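Local coordinates for protein ElaA (Escherichia coli, PDB 5Z6N), which is probably an N-acetyltransferase of the GNAT superfamily that transfers an acetyl group from acetyl coenzyme A to an amine, at residues B[47-52]-B[104-109]; B[94-99]-B[125-130]; B[119-124]-B[144-149]. All coordinates share one frame; numbering follows the deposited sequence.

Interaction 1 of 3, residues B[47-52]-B[104-109]; sequences DNRHIL and THHWPD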
loop_
_atom_site.group_PDB
_atom_site.type_symbol
_atom_site.label_atom_id
_atom_site.label_comp_id
_atom_site.label_asym_id
_atom_site.label_seq_id
_atom_site.Cartn_x
_atom_site.Cartn_y
_atom_site.Cartn_z
ATOM N N ASP B 47 -0.106 -4.338 -19.981
ATOM C CA ASP B 47 -1.518 -4.621 -20.214
ATOM C C ASP B 47 -2.188 -5.232 -18.989
ATOM O O ASP B 47 -3.126 -6.027 -19.121
ATOM C CB ASP B 47 -1.681 -5.547 -21.421
ATOM C CG ASP B 47 -2.831 -5.140 -22.319
ATOM O OD1 ASP B 47 -3.093 -3.923 -22.439
ATOM O OD2 ASP B 47 -3.469 -6.034 -22.914
ATOM N N ASN B 48 -1.718 -4.882 -17.796
ATOM C CA ASN B 48 -2.163 -5.526 -16.571
ATOM C C ASN B 48 -3.464 -4.910 -16.081
ATOM O O ASN B 48 -3.643 -3.690 -16.120
ATOM C CB ASN B 48 -1.086 -5.423 -15.493
ATOM C CG ASN B 48 0.149 -6.227 -15.835
ATOM O OD1 ASN B 48 0.110 -7.112 -16.688
ATOM N ND2 ASN B 48 1.251 -5.932 -15.165
ATOM N N ARG B 49 -4.363 -5.771 -15.610
ATOM C CA ARG B 49 -5.714 -5.389 -15.231
ATOM C C ARG B 49 -5.955 -5.737 -13.770
ATOM O O ARG B 49 -5.263 -6.575 -13.185
ATOM C CB ARG B 49 -6.760 -6.109 -16.100
ATOM C CG ARG B 49 -6.334 -6.323 -17.545
ATOM C CD ARG B 49 -7.504 -6.750 -18.419
ATOM N NE ARG B 49 -8.737 -6.076 -18.034
ATOM C CZ ARG B 49 -9.234 -5.024 -18.676
ATOM N NH1 ARG B 49 -8.596 -4.525 -19.725
ATOM N NH2 ARG B 49 -10.359 -4.457 -18.269
ATOM N N HIS B 50 -6.964 -5.093 -13.189
ATOM C CA HIS B 50 -7.394 -5.372 -11.827
ATOM C C HIS B 50 -8.901 -5.582 -11.796
ATOM O O HIS B 50 -9.650 -4.909 -12.514
ATOM C CB HIS B 50 -7.011 -4.240 -10.861
ATOM C CG HIS B 50 -5.603 -3.744 -11.023
ATOM N ND1 HIS B 50 -5.207 -2.951 -12.083
ATOM C CD2 HIS B 50 -4.492 -3.957 -10.274
ATOM C CE1 HIS B 50 -3.918 -2.680 -11.965
ATOM N NE2 HIS B 50 -3.461 -3.280 -10.878
ATOM N N ILE B 51 -9.337 -6.523 -10.962
ATOM C CA ILE B 51 -10.743 -6.867 -10.819
ATOM C C ILE B 51 -11.141 -6.626 -9.371
ATOM O O ILE B 51 -10.482 -7.120 -8.449
ATOM C CB ILE B 51 -11.001 -8.317 -11.261
ATOM C CG1 ILE B 51 -10.747 -8.411 -12.767
ATOM C CG2 ILE B 51 -12.424 -8.758 -10.906
ATOM C CD1 ILE B 51 -10.652 -9.786 -13.309
ATOM N N LEU B 52 -12.198 -5.837 -9.179
ATOM C CA LEU B 52 -12.613 -5.360 -7.868
ATOM C C LEU B 52 -14.061 -5.752 -7.627
ATOM O O LEU B 52 -14.918 -5.532 -8.490
ATOM C CB LEU B 52 -12.469 -3.833 -7.759
ATOM C CG LEU B 52 -11.257 -3.133 -8.386
ATOM C CD1 LEU B 52 -11.393 -1.625 -8.361
ATOM C CD2 LEU B 52 -10.006 -3.538 -7.685
ATOM N N THR B 104 -9.605 -15.261 -20.318
ATOM C CA THR B 104 -10.127 -15.869 -21.539
ATOM C C THR B 104 -10.316 -14.825 -22.633
ATOM O O THR B 104 -9.781 -14.958 -23.739
ATOM C CB THR B 104 -11.452 -16.579 -21.244
ATOM O OG1 THR B 104 -11.197 -17.793 -20.527
ATOM C CG2 THR B 104 -12.194 -16.899 -22.531
ATOM N N HIS B 105 -11.075 -13.771 -22.329
ATOM C CA HIS B 105 -11.384 -12.754 -23.328
ATOM C C HIS B 105 -10.117 -12.096 -23.855
ATOM O O HIS B 105 -9.826 -12.149 -25.056
ATOM C CB HIS B 105 -12.328 -11.708 -22.730
ATOM C CG HIS B 105 -12.911 -10.768 -23.741
ATOM N ND1 HIS B 105 -13.925 -9.886 -23.437
ATOM C CD2 HIS B 105 -12.623 -10.571 -25.049
ATOM C CE1 HIS B 105 -14.238 -9.186 -24.513
ATOM N NE2 HIS B 105 -13.460 -9.582 -25.504
ATOM N N HIS B 106 -9.339 -11.474 -22.965
ATOM C CA HIS B 106 -8.230 -10.639 -23.413
ATOM C C HIS B 106 -7.154 -11.460 -24.115
ATOM O O HIS B 106 -6.693 -11.092 -25.201
ATOM C CB HIS B 106 -7.643 -9.860 -22.236
ATOM C CG HIS B 106 -8.274 -8.516 -22.034
ATOM N ND1 HIS B 106 -9.540 -8.355 -21.513
ATOM C CD2 HIS B 106 -7.819 -7.271 -22.309
ATOM C CE1 HIS B 106 -9.833 -7.068 -21.463
ATOM N NE2 HIS B 106 -8.805 -6.389 -21.942
ATOM N N TRP B 107 -6.748 -12.582 -23.521
ATOM C CA TRP B 107 -5.693 -13.425 -24.081
ATOM C C TRP B 107 -6.159 -14.872 -24.186
ATOM O O TRP B 107 -5.716 -15.736 -23.420
ATOM C CB TRP B 107 -4.421 -13.325 -23.245
ATOM C CG TRP B 107 -4.018 -11.919 -23.049
ATOM C CD1 TRP B 107 -3.376 -11.113 -23.945
ATOM C CD2 TRP B 107 -4.264 -11.124 -21.891
ATOM N NE1 TRP B 107 -3.193 -9.861 -23.402
ATOM C CE2 TRP B 107 -3.729 -9.844 -22.145
ATOM C CE3 TRP B 107 -4.877 -11.372 -20.663
ATOM C CZ2 TRP B 107 -3.792 -8.816 -21.206
ATOM C CZ3 TRP B 107 -4.938 -10.348 -19.735
ATOM C CH2 TRP B 107 -4.398 -9.086 -20.010
ATOM N N PRO B 108 -7.043 -15.173 -25.140
ATOM C CA PRO B 108 -7.291 -16.576 -25.477
ATOM C C PRO B 108 -6.029 -17.172 -26.076
ATOM O O PRO B 108 -5.136 -16.455 -26.534
ATOM C CB PRO B 108 -8.427 -16.504 -26.506
ATOM C CG PRO B 108 -8.240 -15.177 -27.158
ATOM C CD PRO B 108 -7.693 -14.255 -26.092
ATOM N N ASP B 109 -5.954 -18.504 -26.057
ATOM C CA ASP B 109 -4.773 -19.228 -26.538
ATOM C C ASP B 109 -3.537 -18.866 -25.715
ATOM O O ASP B 109 -2.426 -18.745 -26.239
ATOM C CB ASP B 109 -4.532 -18.979 -28.029
ATOM C CG ASP B 109 -5.816 -19.001 -28.833
ATOM O OD1 ASP B 109 -6.766 -19.699 -28.415
ATOM O OD2 ASP B 109 -5.881 -18.319 -29.877
#

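Interaction 2 of 3, residues B[94-99]-B[125-130]; sequences QLMSKT and QSFGFI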
loop_
_atom_site.group_PDB
_atom_site.type_symbol
_atom_site.label_atom_id
_atom_site.label_comp_id
_atom_site.label_asym_id
_atom_site.label_seq_id
_atom_site.Cartn_x
_atom_site.Cartn_y
_atom_site.Cartn_z
ATOM N N GLN B 94 -17.082 -16.517 -7.433
ATOM C CA GLN B 94 -17.484 -15.495 -8.395
ATOM C C GLN B 94 -16.287 -14.673 -8.863
ATOM O O GLN B 94 -16.166 -14.365 -10.054
ATOM C CB GLN B 94 -18.557 -14.594 -7.785
ATOM C CG GLN B 94 -19.950 -15.195 -7.812
ATOM C CD GLN B 94 -20.857 -14.594 -6.758
ATOM O OE1 GLN B 94 -21.637 -15.298 -6.117
ATOM N NE2 GLN B 94 -20.751 -13.286 -6.565
ATOM N N LEU B 95 -15.391 -14.315 -7.941
ATOM C CA LEU B 95 -14.198 -13.559 -8.316
ATOM C C LEU B 95 -13.345 -14.336 -9.309
ATOM O O LEU B 95 -12.878 -13.785 -10.313
ATOM C CB LEU B 95 -13.388 -13.213 -7.064
ATOM C CG LEU B 95 -11.927 -12.801 -7.249
ATOM C CD1 LEU B 95 -11.811 -11.529 -8.071
ATOM C CD2 LEU B 95 -11.242 -12.642 -5.907
ATOM N N MET B 96 -13.137 -15.624 -9.042
ATOM C CA MET B 96 -12.260 -16.435 -9.879
ATOM C C MET B 96 -12.805 -16.560 -11.298
ATOM O O MET B 96 -12.091 -16.308 -12.274
ATOM C CB MET B 96 -12.081 -17.814 -9.246
ATOM C CG MET B 96 -11.253 -17.799 -7.981
ATOM S SD MET B 96 -9.570 -17.270 -8.340
ATOM C CE MET B 96 -9.091 -18.526 -9.527
ATOM N N SER B 97 -14.077 -16.942 -11.427
ATOM C CA SER B 97 -14.649 -17.187 -12.747
ATOM C C SER B 97 -14.721 -15.915 -13.584
ATOM O O SER B 97 -14.571 -15.974 -14.810
ATOM C CB SER B 97 -16.035 -17.814 -12.603
ATOM O OG SER B 97 -16.817 -17.090 -11.670
ATOM N N LYS B 98 -14.954 -14.761 -12.954
ATOM C CA LYS B 98 -14.953 -13.512 -13.707
ATOM C C LYS B 98 -13.539 -13.098 -14.095
ATOM O O LYS B 98 -13.348 -12.454 -15.134
ATOM C CB LYS B 98 -15.640 -12.413 -12.899
ATOM C CG LYS B 98 -17.094 -12.723 -12.586
ATOM C CD LYS B 98 -17.819 -11.519 -12.014
ATOM C CE LYS B 98 -19.325 -11.758 -11.971
ATOM N NZ LYS B 98 -19.716 -12.808 -10.986
ATOM N N THR B 99 -12.544 -13.465 -13.282
ATOM C CA THR B 99 -11.153 -13.165 -13.603
ATOM C C THR B 99 -10.622 -14.077 -14.700
ATOM O O THR B 99 -9.773 -13.657 -15.495
ATOM C CB THR B 99 -10.287 -13.268 -12.339
ATOM O OG1 THR B 99 -10.761 -12.339 -11.355
ATOM C CG2 THR B 99 -8.836 -12.939 -12.638
ATOM N N GLN B 125 -8.464 -26.141 -8.096
ATOM C CA GLN B 125 -8.653 -27.285 -8.983
ATOM C C GLN B 125 -10.089 -27.402 -9.473
ATOM O O GLN B 125 -10.332 -28.087 -10.472
ATOM C CB GLN B 125 -8.240 -28.581 -8.284
ATOM C CG GLN B 125 -6.744 -28.825 -8.267
ATOM C CD GLN B 125 -6.349 -30.028 -7.428
ATOM O OE1 GLN B 125 -5.205 -30.476 -7.467
ATOM N NE2 GLN B 125 -7.297 -30.560 -6.672
ATOM N N SER B 126 -11.041 -26.759 -8.797
ATOM C CA SER B 126 -12.424 -26.727 -9.256
ATOM C C SER B 126 -12.655 -25.690 -10.347
ATOM O O SER B 126 -13.785 -25.563 -10.833
ATOM C CB SER B 126 -13.369 -26.457 -8.082
ATOM O OG SER B 126 -13.685 -25.079 -7.983
ATOM N N PHE B 127 -11.620 -24.948 -10.736
ATOM C CA PHE B 127 -11.695 -23.993 -11.833
ATOM C C PHE B 127 -10.852 -24.411 -13.030
ATOM O O PHE B 127 -10.753 -23.653 -14.000
ATOM C CB PHE B 127 -11.267 -22.603 -11.358
ATOM C CG PHE B 127 -12.230 -21.968 -10.402
ATOM C CD1 PHE B 127 -13.297 -21.222 -10.872
ATOM C CD2 PHE B 127 -12.068 -22.112 -9.036
ATOM C CE1 PHE B 127 -14.187 -20.638 -9.997
ATOM C CE2 PHE B 127 -12.956 -21.530 -8.155
ATOM C CZ PHE B 127 -14.016 -20.792 -8.638
ATOM N N GLY B 128 -10.237 -25.591 -12.984
ATOM C CA GLY B 128 -9.436 -26.082 -14.085
ATOM C C GLY B 128 -7.940 -26.032 -13.874
ATOM O O GLY B 128 -7.192 -26.384 -14.793
ATOM N N PHE B 129 -7.479 -25.597 -12.706
ATOM C CA PHE B 129 -6.057 -25.585 -12.412
ATOM C C PHE B 129 -5.588 -26.968 -11.981
ATOM O O PHE B 129 -6.340 -27.747 -11.389
ATOM C CB PHE B 129 -5.741 -24.580 -11.302
ATOM C CG PHE B 129 -5.953 -23.145 -11.693
ATOM C CD1 PHE B 129 -7.218 -22.581 -11.658
ATOM C CD2 PHE B 129 -4.882 -22.355 -12.074
ATOM C CE1 PHE B 129 -7.414 -21.256 -12.010
ATOM C CE2 PHE B 129 -5.069 -21.030 -12.429
ATOM C CZ PHE B 129 -6.339 -20.481 -12.399
ATOM N N ILE B 130 -4.330 -27.269 -12.285
ATOM C CA ILE B 130 -3.680 -28.454 -11.739
ATOM C C ILE B 130 -2.302 -28.043 -11.234
ATOM O O ILE B 130 -1.672 -27.150 -11.819
ATOM C CB ILE B 130 -3.588 -29.592 -12.772
ATOM C CG1 ILE B 130 -3.123 -29.068 -14.136
ATOM C CG2 ILE B 130 -4.931 -30.305 -12.889
ATOM C CD1 ILE B 130 -2.932 -30.156 -15.191
#

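Interaction 3 of 3, residues B[119-124]-B[144-149]; sequences HLQNFY and IGMARE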
loop_
_atom_site.group_PDB
_atom_site.type_symbol
_atom_site.label_atom_id
_atom_site.label_comp_id
_atom_site.label_asym_id
_atom_site.label_seq_id
_atom_site.Cartn_x
_atom_site.Cartn_y
_atom_site.Cartn_z
ATOM N N HIS B 119 -3.410 -25.145 1.126
ATOM C CA HIS B 119 -4.744 -25.465 1.621
ATOM C C HIS B 119 -5.839 -24.993 0.674
ATOM O O HIS B 119 -6.960 -25.508 0.743
ATOM C CB HIS B 119 -4.955 -24.886 3.031
ATOM C CG HIS B 119 -5.071 -23.392 3.076
ATOM N ND1 HIS B 119 -4.000 -22.552 2.857
ATOM C CD2 HIS B 119 -6.134 -22.588 3.320
ATOM C CE1 HIS B 119 -4.399 -21.296 2.965
ATOM N NE2 HIS B 119 -5.690 -21.291 3.242
ATOM N N LEU B 120 -5.540 -24.053 -0.223
ATOM C CA LEU B 120 -6.499 -23.584 -1.215
ATOM C C LEU B 120 -6.482 -24.407 -2.499
ATOM O O LEU B 120 -7.088 -23.990 -3.491
ATOM C CB LEU B 120 -6.233 -22.118 -1.568
ATOM C CG LEU B 120 -6.053 -21.056 -0.486
ATOM C CD1 LEU B 120 -5.555 -19.773 -1.136
ATOM C CD2 LEU B 120 -7.346 -20.818 0.276
ATOM N N GLN B 121 -5.810 -25.560 -2.504
ATOM C CA GLN B 121 -5.555 -26.264 -3.759
ATOM C C GLN B 121 -6.836 -26.822 -4.371
ATOM O O GLN B 121 -7.064 -26.677 -5.577
ATOM C CB GLN B 121 -4.536 -27.378 -3.524
ATOM C CG GLN B 121 -4.244 -28.234 -4.734
ATOM C CD GLN B 121 -3.058 -29.141 -4.509
ATOM O OE1 GLN B 121 -2.121 -28.784 -3.796
ATOM N NE2 GLN B 121 -3.096 -30.331 -5.106
ATOM N N ASN B 122 -7.682 -27.466 -3.561
ATOM C CA ASN B 122 -8.892 -28.090 -4.090
ATOM C C ASN B 122 -9.894 -27.070 -4.616
ATOM O O ASN B 122 -10.758 -27.431 -5.422
ATOM C CB ASN B 122 -9.555 -28.953 -3.016
ATOM C CG ASN B 122 -9.013 -30.363 -2.990
ATOM O OD1 ASN B 122 -8.516 -30.827 -1.965
ATOM N ND2 ASN B 122 -9.097 -31.053 -4.122
ATOM N N PHE B 123 -9.803 -25.814 -4.173
ATOM C CA PHE B 123 -10.721 -24.778 -4.636
ATOM C C PHE B 123 -10.301 -24.239 -5.997
ATOM O O PHE B 123 -11.155 -23.906 -6.825
ATOM C CB PHE B 123 -10.805 -23.657 -3.590
ATOM C CG PHE B 123 -11.414 -22.367 -4.099
ATOM C CD1 PHE B 123 -12.773 -22.145 -3.984
ATOM C CD2 PHE B 123 -10.621 -21.356 -4.623
ATOM C CE1 PHE B 123 -13.345 -20.969 -4.431
ATOM C CE2 PHE B 123 -11.184 -20.172 -5.067
ATOM C CZ PHE B 123 -12.550 -19.979 -4.967
ATOM N N TYR B 124 -8.995 -24.148 -6.246
ATOM C CA TYR B 124 -8.521 -23.748 -7.566
ATOM C C TYR B 124 -8.585 -24.895 -8.564
ATOM O O TYR B 124 -8.735 -24.653 -9.767
ATOM C CB TYR B 124 -7.091 -23.209 -7.482
ATOM C CG TYR B 124 -6.967 -21.919 -6.707
ATOM C CD1 TYR B 124 -7.631 -20.772 -7.121
ATOM C CD2 TYR B 124 -6.180 -21.843 -5.564
ATOM C CE1 TYR B 124 -7.520 -19.586 -6.415
ATOM C CE2 TYR B 124 -6.062 -20.663 -4.853
ATOM C CZ TYR B 124 -6.733 -19.536 -5.283
ATOM O OH TYR B 124 -6.616 -18.357 -4.578
ATOM N N ILE B 144 1.826 -24.128 -3.739
ATOM C CA ILE B 144 1.944 -24.935 -4.944
ATOM C C ILE B 144 1.690 -24.024 -6.135
ATOM O O ILE B 144 0.825 -23.141 -6.084
ATOM C CB ILE B 144 0.974 -26.142 -4.943
ATOM C CG1 ILE B 144 1.487 -27.252 -5.858
ATOM C CG2 ILE B 144 -0.431 -25.742 -5.349
ATOM C CD1 ILE B 144 2.499 -28.130 -5.197
ATOM N N GLY B 145 2.484 -24.198 -7.186
ATOM C CA GLY B 145 2.222 -23.504 -8.430
ATOM C C GLY B 145 1.188 -24.265 -9.240
ATOM O O GLY B 145 1.228 -25.491 -9.346
ATOM N N MET B 146 0.243 -23.520 -9.801
ATOM C CA MET B 146 -0.877 -24.102 -10.520
ATOM C C MET B 146 -1.092 -23.343 -11.819
ATOM O O MET B 146 -0.729 -22.171 -11.947
ATOM C CB MET B 146 -2.155 -24.081 -9.668
ATOM C CG MET B 146 -2.009 -24.817 -8.347
ATOM S SD MET B 146 -3.474 -24.763 -7.303
ATOM C CE MET B 146 -4.342 -26.210 -7.896
ATOM N N ALA B 147 -1.687 -24.030 -12.791
ATOM C CA ALA B 147 -1.964 -23.417 -14.077
ATOM C C ALA B 147 -3.184 -24.083 -14.695
ATOM O O ALA B 147 -3.470 -25.257 -14.446
ATOM C CB ALA B 147 -0.761 -23.506 -15.022
ATOM N N ARG B 148 -3.901 -23.311 -15.507
ATOM C CA ARG B 148 -5.110 -23.767 -16.174
ATOM C C ARG B 148 -4.890 -23.818 -17.678
ATOM O O ARG B 148 -4.222 -22.948 -18.243
ATOM C CB ARG B 148 -6.289 -22.840 -15.868
ATOM C CG ARG B 148 -7.591 -23.265 -16.520
ATOM C CD ARG B 148 -8.734 -22.352 -16.123
ATOM N NE ARG B 148 -9.989 -22.753 -16.749
ATOM C CZ ARG B 148 -10.410 -22.319 -17.932
ATOM N NH1 ARG B 148 -11.567 -22.743 -18.421
ATOM N NH2 ARG B 148 -9.681 -21.456 -18.626
ATOM N N GLU B 149 -5.451 -24.844 -18.316
ATOM C CA GLU B 149 -5.570 -24.887 -19.769
ATOM C C GLU B 149 -4.232 -24.739 -20.483
ATOM O O GLU B 149 -3.671 -25.712 -20.979
ATOM C CB GLU B 149 -6.534 -23.790 -20.230
ATOM C CG GLU B 149 -6.475 -23.455 -21.710
ATOM C CD GLU B 149 -7.840 -23.136 -22.291
ATOM O OE1 GLU B 149 -8.758 -22.818 -21.509
ATOM O OE2 GLU B 149 -7.985 -23.210 -23.527
#

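Interaction 1 of 3, residues B[47-52]-B[104-109]
R49 and H106 meet because the arginine chain leaves its backbone with CG beside N (chi1 -35°), runs nearly straight, then bends at chi3 (37°), which lays CD over the imidazole. CD stands 3.8 Å from the centroid of the H106 ring, nearly on its normal, a CH-pi contact. The guanidinium is tilted 38° to the imidazole, with H106 CE1 over one of its faces; R49 NH1 comes close to H106 NE2, but at an angle unsuited to a hydrogen bond. The charged end is instead held by D6, which forms a salt bridge with NE. W107, the first residue beyond the helix, swings its six-membered ring toward the strand. CH2 meets R49 CG at 4.2 Å, and D47 O lies in the plane of the indole at its edge, 3.4 Å from CH2. D47 OD2 reaches the same edge through CZ2, its carboxylate steeply inclined to the ring. An alanine here in place of R49 would probably leave D6 without its charged mate and take away the CD that lies over the H106 ring. Helix 91-106 thus closes its C-terminal end against strand 49-54, the helix-on-sheet packing of the alpha/beta GNAT fold.

Interaction 2 of 3, residues B[94-99]-B[125-130]
F127 and M96 bury more surface than any other residues here, and their meeting is a methylene set over an aromatic face. M96 CB sits 3.7 Å from the centroid of the F127 ring, 18° off its normal, a CH-pi contact displaced toward the CE1–CZ rim; M96 CB lies 3.6 Å from both F127 CE1 and F127 CZ. M96 CG adds a looser contact with CZ and CE2. With CG beside the backbone N (chi1 -70°) and further bends at chi2 and chi3, the thioether leaves the F127 ring and carries its methyl to F129, where CE lies 4.1 Å from F129 CE1, approaching the ring obliquely. One methionine therefore bridges two phenylalanines, CB serving the first and CE the second. S97 makes a smaller contact: its backbone N is 4.0 Å from F127 CE1, and its CB lies a little farther from the same atom, while its hydroxyl is bonded back to Q93 O. Within the helix, L95 O accepts from both T99 OG1 and T99 N, which reach it from opposite faces of its plane. Between the phenylalanines, G128 adopts a backbone with positive phi, where a side chain would press on the preceding carbonyl O; this turn lets the chain pass from F127 into strand 129-131. F127 also packs edge-to-face with F123 of helix 121-124, and F129 rests on V112 and L114 of strand 112-117 and on M146 of strand 143-148. On the helix side M96 reaches L114 and V80, so helix 91-106 lies against strands 75-82 and 112-117 while its flank receives the turn that leads into strand 129-131.

Interaction 3 of 3, residues B[119-124]-B[144-149]
M146 and Q121 touch through the methionine methyl: CE lies 3.6 Å from Q121 O and 3.8 Å from Q121 CG, the two side chains crossing at about a right angle. The sulfur, one atom back, serves the other helical residue, standing 3.9 Å from Y124 CB. It is also 5.4 Å from the centroid of the Y124 ring, 64° off the normal, an oblique Met-aromatic contact. A chain extended to SD and then turned at chi3 (89°) places sulfur and methyl against different residues of one helical turn. The third contact is made by Q121, whose CG is anti to N (chi1 177°) and whose extended chain brings OE1 to I144 CG2 at 3.8 Å. The far end of that amide is steadied by a hydrogen bond from NE2 to OE1 of Q125. In the next shell, P131 touches Q121, I144 and M146, while the Y124 side chain touches L114 and A116 of strand 112-117. Backbone bonds of M146 with L114, and of G145 with V132, hold strand 143-148 between its two sheet neighbours. The whole joins the short helix 121-124 to the C-terminal part of the sheet, where the last strand is inserted between strands 112-117 and 129-131, an order characteristic of the GNAT fold.

How the interactions relate
Interactions 1 and 2 share helix 91-106: one uses its C-terminal end and the other its middle, with centres 14 Å apart. They meet where I51 CG2 packs 4.0 Å from L95 CD1. Interactions 2 and 3 lie closer, 9 Å between centres, and are joined by the sheet itself, I130 N being 3.1 Å from A147 O in a probable hydrogen bond; F127 O also accepts a weak one from R148 NE. Interactions 1 and 3, with centres 19 Å apart, do not touch. Together they tie helices 91-106 and 121-124 to the sheet, from strand 49-54 to strand 143-148. In GNAT relatives acetyl coenzyme A binds where the strands equivalent to 75-82 and 112-117 splay apart.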